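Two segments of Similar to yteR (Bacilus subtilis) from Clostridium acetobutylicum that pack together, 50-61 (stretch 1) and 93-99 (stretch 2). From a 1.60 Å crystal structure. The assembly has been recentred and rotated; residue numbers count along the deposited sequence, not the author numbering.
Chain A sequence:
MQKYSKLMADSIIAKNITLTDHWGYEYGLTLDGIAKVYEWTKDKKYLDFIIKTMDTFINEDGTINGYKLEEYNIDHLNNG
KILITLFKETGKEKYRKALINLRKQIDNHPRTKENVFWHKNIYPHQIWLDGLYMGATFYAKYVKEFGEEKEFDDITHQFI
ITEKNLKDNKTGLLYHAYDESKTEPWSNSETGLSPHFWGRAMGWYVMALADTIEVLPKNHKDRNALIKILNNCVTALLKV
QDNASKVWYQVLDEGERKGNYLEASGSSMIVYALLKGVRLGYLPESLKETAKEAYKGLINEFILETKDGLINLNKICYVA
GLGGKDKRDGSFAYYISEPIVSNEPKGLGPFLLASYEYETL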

# COMPACT_ATOMS: atom_id res chain seq x y z
N ILE A 50 -10.87 -1.13 -16.26
CA ILE A 50 -11.18 -0.96 -14.84
C ILE A 50 -12.64 -1.30 -14.57
O ILE A 50 -12.94 -2.05 -13.65
N ILE A 51 -13.53 -0.80 -15.41
CA ILE A 51 -14.95 -1.05 -15.24
C ILE A 51 -15.24 -2.54 -15.32
O ILE A 51 -15.94 -3.10 -14.46
N LYS A 52 -14.70 -3.19 -16.35
CA LYS A 52 -14.96 -4.61 -16.58
C LYS A 52 -14.45 -5.45 -15.42
O LYS A 52 -15.13 -6.38 -14.99
N THR A 53 -13.27 -5.11 -14.90
CA THR A 53 -12.70 -5.84 -13.77
C THR A 53 -13.64 -5.71 -12.54
O THR A 53 -13.99 -6.70 -11.88
N MET A 54 -14.08 -4.49 -12.26
CA MET A 54 -14.89 -4.29 -11.06
C MET A 54 -16.30 -4.82 -11.22
O MET A 54 -16.98 -5.04 -10.22
N ASP A 55 -16.74 -5.06 -12.45
CA ASP A 55 -18.05 -5.66 -12.68
C ASP A 55 -18.16 -7.06 -12.09
O ASP A 55 -19.27 -7.56 -11.83
N THR A 56 -17.03 -7.73 -11.89
CA THR A 56 -17.02 -9.01 -11.18
C THR A 56 -17.57 -8.85 -9.77
O THR A 56 -18.26 -9.75 -9.26
N PHE A 57 -17.24 -7.72 -9.16
CA PHE A 57 -17.49 -7.54 -7.72
C PHE A 57 -18.74 -6.74 -7.42
O PHE A 57 -19.41 -7.01 -6.43
N ILE A 58 -19.02 -5.72 -8.22
CA ILE A 58 -20.08 -4.78 -7.85
C ILE A 58 -21.39 -5.09 -8.55
O ILE A 58 -21.55 -4.85 -9.76
N ASN A 59 -22.33 -5.61 -7.77
CA ASN A 59 -23.65 -5.93 -8.28
C ASN A 59 -24.45 -4.66 -8.50
O ASN A 59 -24.12 -3.62 -7.96
N GLU A 60 -25.51 -4.74 -9.31
CA GLU A 60 -26.28 -3.55 -9.63
C GLU A 60 -26.86 -2.91 -8.37
O GLU A 60 -27.01 -1.69 -8.32
N ASP A 61 -27.17 -3.71 -7.36
CA ASP A 61 -27.73 -3.17 -6.12
C ASP A 61 -26.67 -2.65 -5.14
O ASP A 61 -27.00 -2.23 -4.02
N GLU A 93 -24.64 4.81 -9.90
CA GLU A 93 -25.09 4.70 -8.52
C GLU A 93 -24.58 3.44 -7.81
O GLU A 93 -24.37 3.47 -6.60
N LYS A 94 -24.36 2.35 -8.54
CA LYS A 94 -23.98 1.11 -7.88
C LYS A 94 -22.64 1.28 -7.17
O LYS A 94 -22.39 0.64 -6.15
N TYR A 95 -21.78 2.14 -7.70
CA TYR A 95 -20.48 2.36 -7.07
C TYR A 95 -20.67 3.10 -5.75
O TYR A 95 -20.01 2.81 -4.75
N ARG A 96 -21.54 4.10 -5.75
CA ARG A 96 -21.83 4.84 -4.54
C ARG A 96 -22.46 3.94 -3.49
O ARG A 96 -22.11 4.02 -2.30
N LYS A 97 -23.37 3.05 -3.90
CA LYS A 97 -24.00 2.15 -2.93
C LYS A 97 -22.98 1.19 -2.34
O LYS A 97 -23.03 0.88 -1.16
N ALA A 98 -22.07 0.70 -3.18
CA ALA A 98 -20.99 -0.17 -2.71
C ALA A 98 -20.10 0.56 -1.71
O ALA A 98 -19.68 -0.00 -0.70
N LEU A 99 -19.85 1.83 -1.97
CA LEU A 99 -19.05 2.65 -1.07
C LEU A 99 -19.74 2.83 0.28
O LEU A 99 -19.08 2.80 1.32

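Lys94 is the centre of this contact. Its CA-to-CB bond points toward stretch 1, and more of its surface is covered by the other stretch than that of any other residue here. The side chain leaves the helix with chi1 p and then runs extended, with chi2, chi3 and chi4 all t. This carries the ammonium group to Asp55 and to the backbone of Ile58.

Three acceptors satisfy Lys94 NZ. Lys94 NZ donates to Ile58 O, a backbone carbonyl, at 2.8 Å. Lys94 NZ also donates to Asp55 OD1 at 3.0 Å, and this bond is part of a salt bridge. The third partner is water 3, whose oxygen lies 2.9 Å from Lys94 NZ and accepts from it. Water 3 in turn donates to Glu60 OE1 at 2.6 Å. Glu60 therefore reaches the lysine ammonium through water.

Asp55 is exposed, and its CA-to-CB bond points sideways. With chi1 m, its carboxylate end comes nearer to stretch 2. Asp55 OD1 accepts twice, from Lys94 NZ and from water 1. The water 1 oxygen lies 2.7 Å from Asp55 OD1 and 2.7 Å from Ile51 O, and donates to both. The water 1 oxygen accepts from Tyr95 OH at 2.6 Å. The tyrosine hydroxyl thus gives its proton to the water, and the water joins it to a backbone carbonyl and a carboxylate. Asp55 N donates to Ile51 O at 2.9 Å, and more weakly to Lys52 O at 3.3 Å.

Tyr95 starts away from stretch 1, but its end comes nearer. Chi1 is m and chi2 is -48°. Besides water 1, its hydroxyl meets an apolar neighbour: Ile51 CG2 lies 3.9 Å from Tyr95 OH. Ile51 is m, t and points sideways.

Ile58 supplies the main apolar surface of stretch 1. It points toward the helix of stretch 2, with chi1 and chi2 both m. Ile58 CG2 lies 4.0 Å from Ala98 CB and 3.9 Å from Lys94 CG. The same Ile58 CG2 approaches the Tyr95 ring obliquely, 4.4 Å from Tyr95 CD1. Ala98 is buried and points toward stretch 1, so its short side chain meets this methyl directly. Lys94 plays two parts: its methylene chain packs on Ile58, while its nitrogen binds the carbonyl of the same residue.

Glu60 starts away from stretch 2, but its end returns, with chi1 t and chi2 p. Glu60 OE1 lies 3.8 Å from Lys94 CD. Glu60 OE2 accepts from water 2 at 2.9 Å. Water 2 also accepts from the backbone, with its oxygen 3.0 Å from Lys94 N. Glu60 thus has a water link to each nitrogen of Lys94.

Lys97 lies at the exposed margin and points toward stretch 1, with chi1 m and the rest t. Its aliphatic chain passes the backbone, with Lys97 CD 3.7 Å from Asp61 O. Asn59 and Asp61 point away; Asn59 OD1 is satisfied elsewhere in the structure.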

# COMPACT_ATOMS: atom_id res chain seq x y z
CB ILE A 50 -10.86 0.47 -14.39
CG1 ILE A 50 -9.36 0.71 -14.49
CG2 ILE A 50 -11.30 0.68 -12.95
CD1 ILE A 50 -8.99 2.17 -14.38
CB ILE A 51 -15.76 -0.28 -16.30
CG1 ILE A 51 -15.68 1.23 -16.02
CG2 ILE A 51 -17.20 -0.74 -16.34
CD1 ILE A 51 -16.23 2.12 -17.15
CB LYS A 52 -14.33 -5.06 -17.90
CG LYS A 52 -14.14 -6.57 -18.04
CD LYS A 52 -13.49 -6.96 -19.36
CE LYS A 52 -12.03 -6.53 -19.45
NZ LYS A 52 -11.15 -7.44 -18.68
CB THR A 53 -11.29 -5.32 -13.43
OG1 THR A 53 -10.43 -5.54 -14.56
CG2 THR A 53 -10.71 -6.04 -12.20
CB MET A 54 -14.90 -2.83 -10.64
CG MET A 54 -13.55 -2.32 -10.17
SD MET A 54 -12.82 -3.28 -8.84
CE MET A 54 -14.00 -2.98 -7.57
CB ASP A 55 -18.40 -5.68 -14.17
CG ASP A 55 -18.98 -4.35 -14.66
OD1 ASP A 55 -19.47 -3.54 -13.85
OD2 ASP A 55 -18.97 -4.12 -15.89
CB THR A 56 -15.59 -9.57 -11.08
OG1 THR A 56 -15.21 -10.10 -12.35
CG2 THR A 56 -15.50 -10.70 -10.05
CB PHE A 57 -16.29 -6.83 -7.08
CG PHE A 57 -15.01 -7.58 -7.23
CD1 PHE A 57 -14.82 -8.79 -6.59
CD2 PHE A 57 -13.99 -7.09 -8.03
CE1 PHE A 57 -13.64 -9.52 -6.75
CE2 PHE A 57 -12.79 -7.79 -8.18
CZ PHE A 57 -12.62 -9.01 -7.54
CB ILE A 58 -19.68 -3.32 -8.15
CG1 ILE A 58 -18.26 -3.03 -7.66
CG2 ILE A 58 -20.65 -2.37 -7.50
CD1 ILE A 58 -18.03 -3.34 -6.18
CB ASN A 59 -24.36 -6.84 -7.28
CG ASN A 59 -23.68 -8.19 -7.12
OD1 ASN A 59 -23.32 -8.85 -8.10
ND2 ASN A 59 -23.49 -8.61 -5.88
CB GLU A 60 -27.42 -3.89 -10.60
CG GLU A 60 -28.18 -2.67 -11.13
CD GLU A 60 -27.26 -1.62 -11.76
OE1 GLU A 60 -26.27 -2.02 -12.43
OE2 GLU A 60 -27.51 -0.41 -11.57
CB ASP A 61 -28.63 -4.20 -5.42
CG ASP A 61 -27.87 -5.39 -4.83
OD1 ASP A 61 -26.66 -5.53 -5.05
OD2 ASP A 61 -28.54 -6.23 -4.17
CB GLU A 93 -26.63 4.77 -8.47
CG GLU A 93 -27.23 4.87 -7.06
CD GLU A 93 -26.75 6.09 -6.26
OE1 GLU A 93 -26.15 7.02 -6.85
OE2 GLU A 93 -26.97 6.10 -5.03
CB LYS A 94 -23.96 -0.08 -8.85
CG LYS A 94 -22.79 -0.15 -9.84
CD LYS A 94 -22.94 -1.42 -10.67
CE LYS A 94 -21.66 -1.81 -11.41
NZ LYS A 94 -21.77 -3.20 -11.99
CB TYR A 95 -19.55 3.16 -7.98
CG TYR A 95 -19.22 2.47 -9.28
CD1 TYR A 95 -18.82 1.14 -9.31
CD2 TYR A 95 -19.30 3.15 -10.48
CE1 TYR A 95 -18.51 0.51 -10.49
CE2 TYR A 95 -18.99 2.53 -11.68
CZ TYR A 95 -18.60 1.22 -11.68
OH TYR A 95 -18.30 0.61 -12.89
CB ARG A 96 -22.73 6.03 -4.83
CG ARG A 96 -23.07 6.86 -3.62
CD ARG A 96 -21.88 7.64 -3.12
NE ARG A 96 -22.22 8.40 -1.91
CZ ARG A 96 -21.80 8.12 -0.68
NH1 ARG A 96 -20.99 7.10 -0.45
NH2 ARG A 96 -22.20 8.88 0.34
CB LYS A 97 -25.16 1.38 -3.57
CG LYS A 97 -26.37 2.23 -3.88
CD LYS A 97 -27.42 1.41 -4.61
CE LYS A 97 -28.68 2.19 -4.88
NZ LYS A 97 -29.51 1.48 -5.88
CB ALA A 98 -20.18 -0.69 -3.92
CB LEU A 99 -18.75 4.00 -1.72
CG LEU A 99 -17.59 3.93 -2.73
CD1 LEU A 99 -17.59 5.13 -3.67
CD2 LEU A 99 -16.27 3.83 -1.98
O HOH W 1 -17.65 -1.93 -12.70
O HOH W 2 -25.66 1.78 -11.15
O HOH W 3 -24.38 -3.55 -13.29